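Local atomic coordinates of citryl-spermidine/3,4-dihydroxybenzoyl-citryl-spermidine:spermidine ligase (Bacillus anthracis, PDB entry 3TO3), a protein that catalyses the ATP-dependent condensation of spermidine with citryl-spermidine intermediates, a step in building the virulence-associated siderophore petrobactin. Residues D277-Q282 / T286-T291; S149-E154 / S373-L378; R230-S233 / D237-Q240. One frame throughout, in Å; residues are numbered along the deposited sequence. Where two conformers were deposited one is given.

Interaction 1 (D277-Q282 / T286-T291); sequences DYCAQQ and TLRNVT
Cys279 and Arg288 form the hydrogen-bonded pair of an antiparallel β hairpin: Cys279 N to Arg288 O and Arg288 N to Cys279 O both measure 3.0 Å. Backbone bonds continue past the paired strands in both directions. Toward the turn, Gln281 N approaches Thr286 O almost head-on; at the other end, Val290 N reaches Asp277 O at 2.8 Å. Asp277 N finds a side chain instead, Thr291 OG1 at 3.0 Å, with a nearly straight N-H...O angle of 170°.

Tyr278, Ala280, Leu287 and Asn289 share one face. With CG anti to its carbonyl carbon (chi1 -73°), the Tyr278 ring reaches across the partner strand, and Asn289 CA makes an off-centre CH-pi contact 4.0 Å from the ring centroid. A single water accepts from both Tyr278 OH, at 2.6 Å, and Asn289 ND2, at 3.2 Å. Asp276 OD2 is another acceptor for that amide nitrogen, and Asn289 OD1 receives the N-H of Asn292. Alongside, Ala280 CB rests on Leu287 CD2 at 3.9 Å. Two further polar groups find partners beyond the hairpin strands: Asp277 OD1 forms a salt bridge with Lys190, and Thr286 OG1 is hydrogen-bonded to Ser283 OG beside the bound ATP.

Strand 286-289 continues the sheet into strand 297-306, Leu287 bonding through its backbone to Val298, while helix 150-156 packs on the Gln281 and Arg288 side chains.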
ATOM      1  N   ASP B 277     -15.507  15.877 -20.336  1.00 49.64           N
ATOM      2  CA  ASP B 277     -14.334  15.961 -19.483  1.00 51.40           C
ATOM      3  C   ASP B 277     -14.744  16.401 -18.074  1.00 46.25           C
ATOM      4  O   ASP B 277     -15.666  17.190 -17.892  1.00 46.92           O
ATOM      5  CB  ASP B 277     -13.350  16.975 -20.057  1.00 50.18           C
ATOM      6  CG  ASP B 277     -12.661  16.468 -21.301  1.00 59.26           C
ATOM      7  OD1 ASP B 277     -12.390  15.258 -21.378  1.00 61.64           O
ATOM      8  OD2 ASP B 277     -12.403  17.270 -22.213  1.00 68.23           O
ATOM      9  N   TYR B 278     -14.057  15.871 -17.082  1.00 42.36           N
ATOM     10  CA  TYR B 278     -14.327  16.235 -15.714  1.00 41.56           C
ATOM     11  C   TYR B 278     -13.058  16.747 -15.078  1.00 48.17           C
ATOM     12  O   TYR B 278     -11.941  16.554 -15.577  1.00 45.93           O
ATOM     13  CB  TYR B 278     -14.894  15.053 -14.919  1.00 44.47           C
ATOM     14  CG  TYR B 278     -16.327  14.715 -15.277  1.00 42.51           C
ATOM     15  CD1 TYR B 278     -17.371  15.086 -14.452  1.00 46.53           C
ATOM     16  CD2 TYR B 278     -16.634  14.034 -16.461  1.00 43.45           C
ATOM     17  CE1 TYR B 278     -18.684  14.791 -14.782  1.00 43.39           C
ATOM     18  CE2 TYR B 278     -17.938  13.727 -16.797  1.00 41.05           C
ATOM     19  CZ  TYR B 278     -18.959  14.117 -15.953  1.00 49.23           C
ATOM     20  OH  TYR B 278     -20.261  13.824 -16.274  1.00 52.26           O
ATOM     21  N   CYS B 279     -13.235  17.420 -13.964  1.00 43.05           N
ATOM     22  CA  CYS B 279     -12.110  17.981 -13.267  1.00 43.31           C
ATOM     23  C   CYS B 279     -12.383  17.857 -11.765  1.00 45.24           C
ATOM     24  O   CYS B 279     -13.500  18.113 -11.324  1.00 43.26           O
ATOM     25  CB  CYS B 279     -12.009  19.431 -13.688  1.00 50.26           C
ATOM     26  SG  CYS B 279     -10.661  20.266 -12.979  1.00 68.37           S
ATOM     27  N   ALA B 280     -11.393  17.441 -10.985  1.00 42.09           N
ATOM     28  CA  ALA B 280     -11.600  17.236  -9.545  1.00 43.91           C
ATOM     29  C   ALA B 280     -11.804  18.534  -8.810  1.00 43.10           C
ATOM     30  O   ALA B 280     -11.236  19.540  -9.199  1.00 41.00           O
ATOM     31  CB  ALA B 280     -10.409  16.485  -8.904  1.00 41.70           C
ATOM     32  N   GLN B 281     -12.602  18.485  -7.741  1.00 43.52           N
ATOM     33  CA  GLN B 281     -12.686  19.551  -6.730  1.00 47.28           C
ATOM     34  C   GLN B 281     -11.713  19.304  -5.558  1.00 54.45           C
ATOM     35  O   GLN B 281     -10.885  18.401  -5.617  1.00 66.29           O
ATOM     36  CB  GLN B 281     -14.108  19.642  -6.200  1.00 41.03           C
ATOM     37  CG  GLN B 281     -15.127  19.823  -7.303  1.00 57.33           C
ATOM     38  CD  GLN B 281     -16.529  20.120  -6.774  1.00 71.31           C
ATOM     39  OE1 GLN B 281     -17.128  19.294  -6.078  1.00 73.57           O
ATOM     40  NE2 GLN B 281     -17.058  21.304  -7.110  1.00 73.36           N
ATOM     41  N   GLN B 282     -11.820  20.093  -4.493  1.00 55.24           N
ATOM     42  CA  GLN B 282     -10.964  19.924  -3.321  1.00 58.32           C
ATOM     43  C   GLN B 282     -11.014  18.520  -2.769  1.00 57.42           C
ATOM     44  O   GLN B 282     -10.060  18.072  -2.149  1.00 65.41           O
ATOM     45  CB  GLN B 282     -11.391  20.869  -2.202  1.00 66.09           C
ATOM     46  CG  GLN B 282     -10.894  22.303  -2.346  1.00 75.60           C
ATOM     47  CD  GLN B 282     -11.374  23.192  -1.207  1.00 75.30           C
ATOM     48  OE1 GLN B 282     -10.582  23.585  -0.353  1.00 72.88           O
ATOM     49  NE2 GLN B 282     -12.686  23.498  -1.180  1.00 70.35           N
ATOM     50  N   THR B 286     -14.777  13.919  -6.030  1.00 37.58           N
ATOM     51  CA  THR B 286     -15.935  14.641  -6.535  1.00 38.97           C
ATOM     52  C   THR B 286     -15.538  15.428  -7.759  1.00 40.02           C
ATOM     53  O   THR B 286     -14.684  16.269  -7.688  1.00 50.70           O
ATOM     54  CB  THR B 286     -16.460  15.635  -5.509  1.00 45.23           C
ATOM     55  OG1 THR B 286     -16.763  14.937  -4.291  1.00 48.72           O
ATOM     56  CG2 THR B 286     -17.725  16.330  -6.057  1.00 39.40           C
ATOM     57  N   LEU B 287     -16.185  15.156  -8.878  1.00 43.65           N
ATOM     58  CA  LEU B 287     -15.756  15.696 -10.145  1.00 40.17           C
ATOM     59  C   LEU B 287     -16.847  16.571 -10.756  1.00 49.03           C
ATOM     60  O   LEU B 287     -18.038  16.193 -10.770  1.00 51.65           O
ATOM     61  CB  LEU B 287     -15.401  14.549 -11.094  1.00 41.23           C
ATOM     62  CG  LEU B 287     -14.478  13.476 -10.492  1.00 43.84           C
ATOM     63  CD1 LEU B 287     -14.481  12.214 -11.344  1.00 49.06           C
ATOM     64  CD2 LEU B 287     -13.081  14.001 -10.368  1.00 43.70           C
ATOM     65  N   ARG B 288     -16.442  17.744 -11.243  0.65 41.35           N
ATOM     66  CA  ARG B 288     -17.342  18.642 -11.945  0.65 42.86           C
ATOM     67  C   ARG B 288     -17.228  18.389 -13.442  0.65 46.90           C
ATOM     68  O   ARG B 288     -16.187  17.952 -13.939  0.65 48.29           O
ATOM     69  CB  ARG B 288     -17.058  20.111 -11.610  0.65 46.35           C
ATOM     70  CG  ARG B 288     -15.645  20.567 -11.876  0.65 48.25           C
ATOM     71  CD  ARG B 288     -15.482  22.086 -11.737  0.65 50.05           C
ATOM     72  NE  ARG B 288     -15.280  22.733 -13.032  0.65 50.14           N
ATOM     73  CZ  ARG B 288     -14.120  23.204 -13.461  0.65 55.36           C
ATOM     74  NH1 ARG B 288     -13.042  23.133 -12.689  0.65 57.58           N
ATOM     75  NH2 ARG B 288     -14.048  23.773 -14.654  0.65 59.84           N
ATOM     76  N   ASN B 289     -18.321  18.599 -14.157  1.00 44.47           N
ATOM     77  CA  ASN B 289     -18.303  18.412 -15.578  1.00 43.05           C
ATOM     78  C   ASN B 289     -17.757  19.709 -16.172  1.00 52.13           C
ATOM     79  O   ASN B 289     -18.336  20.777 -15.990  1.00 51.61           O
ATOM     80  CB  ASN B 289     -19.737  18.127 -16.017  1.00 52.62           C
ATOM     81  CG  ASN B 289     -19.848  17.800 -17.472  1.00 50.34           C
ATOM     82  OD1 ASN B 289     -19.245  18.461 -18.302  1.00 49.56           O
ATOM     83  ND2 ASN B 289     -20.634  16.778 -17.796  1.00 47.92           N
ATOM     84  N   VAL B 290     -16.615  19.626 -16.848  1.00 50.98           N
ATOM     85  CA  VAL B 290     -15.945  20.825 -17.365  1.00 49.54           C
ATOM     86  C   VAL B 290     -16.585  21.289 -18.670  1.00 54.16           C
ATOM     87  O   VAL B 290     -16.647  22.478 -18.975  1.00 64.10           O
ATOM     88  CB  VAL B 290     -14.457  20.567 -17.662  1.00 46.21           C
ATOM     89  CG1 VAL B 290     -13.829  21.805 -18.218  1.00 54.22           C
ATOM     90  CG2 VAL B 290     -13.730  20.163 -16.426  1.00 45.32           C
ATOM     91  N   THR B 291     -17.027  20.314 -19.444  1.00 54.35           N
ATOM     92  CA  THR B 291     -17.596  20.519 -20.755  1.00 59.71           C
ATOM     93  C   THR B 291     -18.972  21.158 -20.636  1.00 62.61           C
ATOM     94  O   THR B 291     -19.343  21.995 -21.452  1.00 60.62           O
ATOM     95  CB  THR B 291     -17.750  19.164 -21.464  1.00 66.58           C
ATOM     96  OG1 THR B 291     -16.480  18.488 -21.502  1.00 69.01           O
ATOM     97  CG2 THR B 291     -18.280  19.355 -22.877  1.00 64.09           C
TER
HETATM   98  O   HOH W   1     -22.034  15.425 -15.241  1.00 39.78           O

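Interaction 2 (S149-E154 / S373-L378)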
ATOM      1  N   SER B 149     -13.793  32.958 -10.377  1.00 87.92           N
ATOM      2  CA  SER B 149     -15.129  32.371 -10.262  1.00 81.83           C
ATOM      3  C   SER B 149     -15.084  31.190  -9.279  1.00 72.86           C
ATOM      4  O   SER B 149     -14.004  30.843  -8.763  1.00 62.54           O
ATOM      5  CB  SER B 149     -15.597  31.868 -11.624  1.00 80.56           C
ATOM      6  OG  SER B 149     -14.838  30.729 -12.009  1.00 83.54           O
ATOM      7  N   TYR B 150     -16.246  30.571  -9.033  1.00 71.04           N
ATOM      8  CA  TYR B 150     -16.353  29.452  -8.088  1.00 65.10           C
ATOM      9  C   TYR B 150     -15.431  28.293  -8.445  1.00 55.39           C
ATOM     10  O   TYR B 150     -14.637  27.856  -7.627  1.00 52.16           O
ATOM     11  CB  TYR B 150     -17.788  28.919  -7.990  1.00 66.03           C
ATOM     12  CG  TYR B 150     -17.863  27.628  -7.178  1.00 66.90           C
ATOM     13  CD1 TYR B 150     -18.194  26.414  -7.776  1.00 68.67           C
ATOM     14  CD2 TYR B 150     -17.578  27.627  -5.816  1.00 65.01           C
ATOM     15  CE1 TYR B 150     -18.254  25.248  -7.036  1.00 66.79           C
ATOM     16  CE2 TYR B 150     -17.645  26.472  -5.068  1.00 62.94           C
ATOM     17  CZ  TYR B 150     -17.974  25.283  -5.681  1.00 66.13           C
ATOM     18  OH  TYR B 150     -18.013  24.130  -4.931  1.00 74.26           O
ATOM     19  N   ASP B 151     -15.553  27.810  -9.675  1.00 57.19           N
ATOM     20  CA  ASP B 151     -14.815  26.648 -10.124  1.00 59.63           C
ATOM     21  C   ASP B 151     -13.316  26.880 -10.063  1.00 55.71           C
ATOM     22  O   ASP B 151     -12.582  25.985  -9.662  1.00 60.96           O
ATOM     23  CB  ASP B 151     -15.251  26.247 -11.536  1.00 58.42           C
ATOM     24  CG  ASP B 151     -16.689  25.824 -11.588  1.00 61.03           C
ATOM     25  OD1 ASP B 151     -17.112  25.101 -10.669  1.00 64.10           O
ATOM     26  OD2 ASP B 151     -17.401  26.237 -12.535  1.00 75.88           O
ATOM     27  N   GLU B 152     -12.888  28.084 -10.456  1.00 65.53           N
ATOM     28  CA  GLU B 152     -11.486  28.497 -10.413  1.00 68.15           C
ATOM     29  C   GLU B 152     -10.953  28.514  -8.987  1.00 65.32           C
ATOM     30  O   GLU B 152      -9.813  28.105  -8.740  1.00 62.70           O
ATOM     31  CB  GLU B 152     -11.299  29.876 -11.048  1.00 81.65           C
ATOM     32  CG  GLU B 152     -10.928  29.878 -12.528  1.00 97.96           C
ATOM     33  CD  GLU B 152     -11.227  31.229 -13.211  1.00116.88           C
ATOM     34  OE1 GLU B 152     -11.726  32.164 -12.534  1.00115.10           O
ATOM     35  OE2 GLU B 152     -10.967  31.349 -14.434  1.00126.04           O
ATOM     36  N   LEU B 153     -11.771  28.965  -8.037  1.00 65.18           N
ATOM     37  CA  LEU B 153     -11.341  28.957  -6.636  1.00 66.02           C
ATOM     38  C   LEU B 153     -11.224  27.561  -6.017  1.00 62.38           C
ATOM     39  O   LEU B 153     -10.312  27.320  -5.222  1.00 57.68           O
ATOM     40  CB  LEU B 153     -12.252  29.819  -5.781  1.00 72.26           C
ATOM     41  CG  LEU B 153     -11.968  31.312  -5.851  1.00 74.06           C
ATOM     42  CD1 LEU B 153     -13.147  32.086  -5.296  1.00 69.35           C
ATOM     43  CD2 LEU B 153     -10.687  31.603  -5.071  1.00 70.38           C
ATOM     44  N   GLU B 154     -12.146  26.655  -6.348  1.00 58.36           N
ATOM     45  CA  GLU B 154     -12.052  25.308  -5.802  1.00 64.12           C
ATOM     46  C   GLU B 154     -10.641  24.782  -6.031  1.00 63.04           C
ATOM     47  O   GLU B 154     -10.016  24.285  -5.095  1.00 61.68           O
ATOM     48  CB  GLU B 154     -13.091  24.344  -6.397  1.00 77.98           C
ATOM     49  CG  GLU B 154     -14.480  24.386  -5.742  1.00 93.10           C
ATOM     50  CD  GLU B 154     -14.603  23.544  -4.456  1.00 97.39           C
ATOM     51  OE1 GLU B 154     -13.676  22.772  -4.127  1.00 83.85           O
ATOM     52  OE2 GLU B 154     -15.654  23.653  -3.773  1.00107.44           O
ATOM     53  N   SER B 373     -25.320  20.690  -9.740  1.00 46.19           N
ATOM     54  CA  SER B 373     -24.309  21.738  -9.936  1.00 46.05           C
ATOM     55  C   SER B 373     -24.746  23.006  -9.245  1.00 45.61           C
ATOM     56  O   SER B 373     -25.895  23.403  -9.382  1.00 52.04           O
ATOM     57  CB  SER B 373     -24.188  22.067 -11.424  1.00 50.70           C
ATOM     58  OG  SER B 373     -23.180  23.039 -11.624  1.00 53.70           O
ATOM     59  N   VAL B 374     -23.845  23.662  -8.529  1.00 44.20           N
ATOM     60  CA  VAL B 374     -24.175  24.955  -7.926  1.00 45.97           C
ATOM     61  C   VAL B 374     -24.583  26.003  -8.988  1.00 50.74           C
ATOM     62  O   VAL B 374     -25.310  26.956  -8.690  1.00 49.45           O
ATOM     63  CB  VAL B 374     -23.004  25.515  -7.101  1.00 51.15           C
ATOM     64  CG1 VAL B 374     -21.969  26.141  -8.016  1.00 53.92           C
ATOM     65  CG2 VAL B 374     -23.504  26.538  -6.126  1.00 46.51           C
ATOM     66  N   HIS B 375     -24.142  25.821 -10.226  1.00 49.96           N
ATOM     67  CA  HIS B 375     -24.536  26.740 -11.309  1.00 53.80           C
ATOM     68  C   HIS B 375     -26.017  26.748 -11.655  1.00 61.29           C
ATOM     69  O   HIS B 375     -26.510  27.714 -12.218  1.00 75.13           O
ATOM     70  CB  HIS B 375     -23.694  26.510 -12.560  1.00 58.02           C
ATOM     71  CG  HIS B 375     -22.242  26.750 -12.328  1.00 67.10           C
ATOM     72  ND1 HIS B 375     -21.716  28.014 -12.189  1.00 73.94           N
ATOM     73  CD2 HIS B 375     -21.214  25.888 -12.149  1.00 66.76           C
ATOM     74  CE1 HIS B 375     -20.419  27.924 -11.961  1.00 74.47           C
ATOM     75  NE2 HIS B 375     -20.091  26.644 -11.929  1.00 75.04           N
ATOM     76  N   HIS B 376     -26.701  25.657 -11.329  0.57 60.58           N
ATOM     77  CA  HIS B 376     -28.150  25.558 -11.411  0.57 62.83           C
ATOM     78  C   HIS B 376     -28.768  26.711 -10.615  0.57 67.26           C
ATOM     79  O   HIS B 376     -29.735  27.327 -11.049  0.57 75.60           O
ATOM     80  CB  HIS B 376     -28.570  24.194 -10.839  0.57 64.80           C
ATOM     81  CG  HIS B 376     -30.045  23.922 -10.862  0.57 70.13           C
ATOM     82  ND1 HIS B 376     -30.976  24.787 -10.329  0.57 76.88           N
ATOM     83  CD2 HIS B 376     -30.743  22.847 -11.308  0.57 76.29           C
ATOM     84  CE1 HIS B 376     -32.187  24.272 -10.477  0.57 83.30           C
ATOM     85  NE2 HIS B 376     -32.072  23.095 -11.068  0.57 80.18           N
ATOM     86  N   TYR B 377     -28.195  27.001  -9.450  1.00 65.21           N
ATOM     87  CA  TYR B 377     -28.729  28.016  -8.529  1.00 59.23           C
ATOM     88  C   TYR B 377     -28.258  29.474  -8.617  1.00 60.52           C
ATOM     89  O   TYR B 377     -28.911  30.360  -8.067  1.00 63.63           O
ATOM     90  CB  TYR B 377     -28.485  27.563  -7.091  1.00 54.09           C
ATOM     91  CG  TYR B 377     -29.260  26.340  -6.688  1.00 60.20           C
ATOM     92  CD1 TYR B 377     -30.603  26.431  -6.332  1.00 52.54           C
ATOM     93  CD2 TYR B 377     -28.645  25.087  -6.641  1.00 54.57           C
ATOM     94  CE1 TYR B 377     -31.318  25.305  -5.947  1.00 55.63           C
ATOM     95  CE2 TYR B 377     -29.347  23.950  -6.252  1.00 53.34           C
ATOM     96  CZ  TYR B 377     -30.686  24.059  -5.901  1.00 61.94           C
ATOM     97  OH  TYR B 377     -31.392  22.929  -5.511  1.00 58.64           O
ATOM     98  N   LEU B 378     -27.148  29.746  -9.290  1.00 61.26           N
ATOM     99  CA  LEU B 378     -26.540  31.067  -9.151  1.00 58.38           C
ATOM    100  C   LEU B 378     -27.249  32.087 -10.004  1.00 63.97           C
ATOM    101  O   LEU B 378     -27.431  31.870 -11.183  1.00 67.90           O
ATOM    102  CB  LEU B 378     -25.062  31.042  -9.528  1.00 52.91           C
ATOM    103  CG  LEU B 378     -24.117  30.308  -8.570  1.00 57.47           C
ATOM    104  CD1 LEU B 378     -22.680  30.425  -9.084  1.00 62.16           C
ATOM    105  CD2 LEU B 378     -24.220  30.807  -7.113  1.00 47.29           C
TER
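Tyr150 and Val374 mark the closest backbone approach, with their CA atoms 9.0 Å apart, between the first turn of helix 150-156 and a loop, between strands 367-371 and 383-386, whose residues 374-377 take helix-like backbone angles. Side chains alone span that gap, and one of the two links is a His-carboxylate hydrogen bond. Asp151 and His375 reach for each other from opposite directions, and His375 NE2 gives its proton to Asp151 OD2 at 2.8 Å. The bond is bent, 142° at the hydrogen. NE2 comes from the syn side but tilted 27° out of the carboxylate plane. The other oxygen, Asp151 OD1, has a long, weak ion pair with Arg288, so the carboxylate lies between the loop and the hairpin strand.

Each segment is also braced internally. Ser149, the N-cap residue, donates its backbone N to Glu152 OE1 three residues on. Ser373 OG accepts from His375 N at 3.3 Å, an ST turn at the base of the histidine, and it also bonds Pro293 O.

Beside the polar bridge runs an apolar one. Tyr150, which also touches Ala384 and Pro386 of strand 383-386, receives Val374 CG1. That methyl lies between the backbone N and the carbonyl carbon (chi1 79°), which points it at the tyrosine ring. There it meets CD1 of Tyr150 at 3.8 Å while also sitting over the centre of the His375 ring, 4.2 Å above its plane.

Interaction 3 (R230-S233 / D237-Q240); sequences RIHS and DPKQ
The C-terminal end of helix 221-232 packs against the turn that leads the chain back into strand 241-246: Ile231 and His232, on the last turn of the helix, meet Pro238, the first residue of a short 3-10 segment, 238-240. Pro238 fits against both helix residues. On one of them, Ile231, the CG2 branch makes the contact, 4.1 Å from Pro238 N. On the other, His232, the CB atom lies 4.0 Å from Pro238 CG. His232 carries its ring anti to the backbone N (chi1 -178°), and Pro238 CD lies at the edge of the ring, near its plane, rather than over a face.

Each half of the turn closes on itself. Ser233 OG donates to Arg230 O at 2.7 Å, securing a carbonyl at the C-terminal end of the helix. Asp237 forms an Asx turn, its OD1 taking Lys239 N at 2.9 Å from above the carboxylate plane. The carbonyl of Asp237 accepts Gln240 N at 2.7 Å, so this one residue holds the start of the 3-10 segment by both side chain and backbone.

Ile231 also touches strands 192-197, 241-246 and 268-273, at Ala195, Tyr241, Phe243 and Ile269, while Gln240 bonds through its backbone to Lys198. No hydrogen bond joins the two segments directly, and His232 ND1 stays 6.4 Å from Asp237 OD1. The contact between them is therefore van der Waals in nature, with the hydrogen bonds of Ser233 and Asp237 shaping each half from within.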
ATOM      1  N   ARG B 230     -23.276  -3.729 -27.116  1.00 70.60           N
ATOM      2  CA  ARG B 230     -22.000  -4.361 -26.821  1.00 70.32           C
ATOM      3  C   ARG B 230     -22.178  -5.523 -25.828  1.00 71.61           C
ATOM      4  O   ARG B 230     -21.696  -6.620 -26.064  1.00 77.52           O
ATOM      5  CB  ARG B 230     -20.980  -3.329 -26.322  1.00 70.70           C
ATOM      6  CG  ARG B 230     -19.723  -3.948 -25.760  1.00 80.67           C
ATOM      7  CD  ARG B 230     -18.575  -2.956 -25.689  1.00 93.20           C
ATOM      8  NE  ARG B 230     -17.680  -3.225 -24.559  1.00102.53           N
ATOM      9  CZ  ARG B 230     -16.951  -4.334 -24.422  1.00107.16           C
ATOM     10  NH1 ARG B 230     -17.010  -5.290 -25.350  1.00106.59           N
ATOM     11  NH2 ARG B 230     -16.165  -4.493 -23.352  1.00103.22           N
ATOM     12  N   ILE B 231     -22.888  -5.271 -24.734  1.00 69.58           N
ATOM     13  CA  ILE B 231     -23.226  -6.291 -23.751  1.00 61.72           C
ATOM     14  C   ILE B 231     -23.934  -7.468 -24.412  1.00 67.92           C
ATOM     15  O   ILE B 231     -23.618  -8.618 -24.146  1.00 70.04           O
ATOM     16  CB  ILE B 231     -24.142  -5.697 -22.652  1.00 50.72           C
ATOM     17  CG1 ILE B 231     -23.457  -4.525 -21.953  1.00 42.72           C
ATOM     18  CG2 ILE B 231     -24.553  -6.748 -21.631  1.00 43.97           C
ATOM     19  CD1 ILE B 231     -24.355  -3.760 -20.988  1.00 38.05           C
ATOM     20  N   HIS B 232     -24.886  -7.177 -25.289  1.00 79.69           N
ATOM     21  CA  HIS B 232     -25.664  -8.230 -25.943  1.00 87.62           C
ATOM     22  C   HIS B 232     -24.827  -9.154 -26.812  1.00 89.06           C
ATOM     23  O   HIS B 232     -25.133 -10.330 -26.937  1.00 91.41           O
ATOM     24  CB  HIS B 232     -26.807  -7.655 -26.778  1.00 90.56           C
ATOM     25  CG  HIS B 232     -27.660  -8.705 -27.414  1.00 99.35           C
ATOM     26  ND1 HIS B 232     -28.563  -9.462 -26.699  1.00103.77           N
ATOM     27  CD2 HIS B 232     -27.729  -9.144 -28.693  1.00103.26           C
ATOM     28  CE1 HIS B 232     -29.166 -10.311 -27.512  1.00103.90           C
ATOM     29  NE2 HIS B 232     -28.675 -10.141 -28.728  1.00104.48           N
ATOM     30  N   SER B 233     -23.768  -8.617 -27.405  1.00 91.47           N
ATOM     31  CA  SER B 233     -22.911  -9.383 -28.300  1.00 94.05           C
ATOM     32  C   SER B 233     -21.854 -10.165 -27.518  1.00 92.45           C
ATOM     33  O   SER B 233     -21.031 -10.870 -28.098  1.00 92.57           O
ATOM     34  CB  SER B 233     -22.232  -8.449 -29.293  1.00 96.87           C
ATOM     35  OG  SER B 233     -21.325  -7.598 -28.607  1.00 99.46           O
ATOM     36  N   ASP B 237     -27.396 -10.305 -21.033  1.00 66.87           N
ATOM     37  CA  ASP B 237     -28.678  -9.662 -21.184  1.00 56.99           C
ATOM     38  C   ASP B 237     -28.606  -8.243 -20.628  1.00 55.11           C
ATOM     39  O   ASP B 237     -28.589  -8.030 -19.414  1.00 53.47           O
ATOM     40  CB  ASP B 237     -29.739 -10.497 -20.462  1.00 67.57           C
ATOM     41  CG  ASP B 237     -31.121  -9.878 -20.509  1.00 71.02           C
ATOM     42  OD1 ASP B 237     -31.254  -8.714 -20.931  1.00 72.45           O
ATOM     43  OD2 ASP B 237     -32.079 -10.563 -20.091  1.00 78.37           O
ATOM     44  N   PRO B 238     -28.637  -7.254 -21.525  1.00 61.22           N
ATOM     45  CA  PRO B 238     -28.568  -5.826 -21.185  1.00 56.66           C
ATOM     46  C   PRO B 238     -29.539  -5.407 -20.064  1.00 59.61           C
ATOM     47  O   PRO B 238     -29.255  -4.454 -19.333  1.00 69.60           O
ATOM     48  CB  PRO B 238     -28.958  -5.142 -22.494  1.00 63.73           C
ATOM     49  CG  PRO B 238     -28.691  -6.141 -23.564  1.00 68.47           C
ATOM     50  CD  PRO B 238     -28.880  -7.488 -22.961  1.00 64.96           C
ATOM     51  N   LYS B 239     -30.679  -6.077 -19.946  1.00 61.80           N
ATOM     52  CA  LYS B 239     -31.635  -5.761 -18.881  1.00 65.16           C
ATOM     53  C   LYS B 239     -31.191  -6.216 -17.476  1.00 65.44           C
ATOM     54  O   LYS B 239     -31.833  -5.869 -16.491  1.00 66.89           O
ATOM     55  CB  LYS B 239     -33.017  -6.352 -19.200  1.00 69.55           C
ATOM     56  CG  LYS B 239     -33.625  -5.901 -20.528  1.00 76.09           C
ATOM     57  CD  LYS B 239     -35.055  -6.433 -20.675  1.00 86.12           C
ATOM     58  CE  LYS B 239     -35.474  -6.580 -22.129  1.00 92.13           C
ATOM     59  NZ  LYS B 239     -34.833  -7.775 -22.769  1.00 94.10           N
ATOM     60  N   GLN B 240     -30.110  -6.993 -17.385  1.00 56.40           N
ATOM     61  CA  GLN B 240     -29.601  -7.453 -16.093  1.00 55.45           C
ATOM     62  C   GLN B 240     -28.532  -6.531 -15.498  1.00 50.15           C
ATOM     63  O   GLN B 240     -27.883  -6.891 -14.501  1.00 48.59           O
ATOM     64  CB  GLN B 240     -29.057  -8.880 -16.175  1.00 63.37           C
ATOM     65  CG  GLN B 240     -30.103  -9.943 -16.500  1.00 79.22           C
ATOM     66  CD  GLN B 240     -30.883 -10.376 -15.278  1.00 90.58           C
ATOM     67  OE1 GLN B 240     -31.808  -9.695 -14.847  1.00 93.36           O
ATOM     68  NE2 GLN B 240     -30.506 -11.514 -14.707  1.00 98.13           N
TER

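Overall arrangement
Interactions 1 and 2 are neighbours, their centres 11 Å apart; interaction 1 borders the nucleotide site and interaction 2 lies one layer further out. The side chain of Thr286 in interaction 1 comes within about 4 Å of the bound ATP, whereas that of Tyr150 in interaction 2 stays about 10 Å from it. Helix 150-156 joins the two: Glu154 OE1 probably hydrogen-bonds Gln282 NE2 at 3.2 Å, and Asp151 OD1 packs on Arg288 CD at 3.6 Å. Along the chain, segments 149-154 and 373-378 bracket both other contacts. Interaction 3 is peripheral, its centre about 30 Å from that of interaction 1 and 38 Å from that of interaction 2, and away from the ATP and magnesium sites.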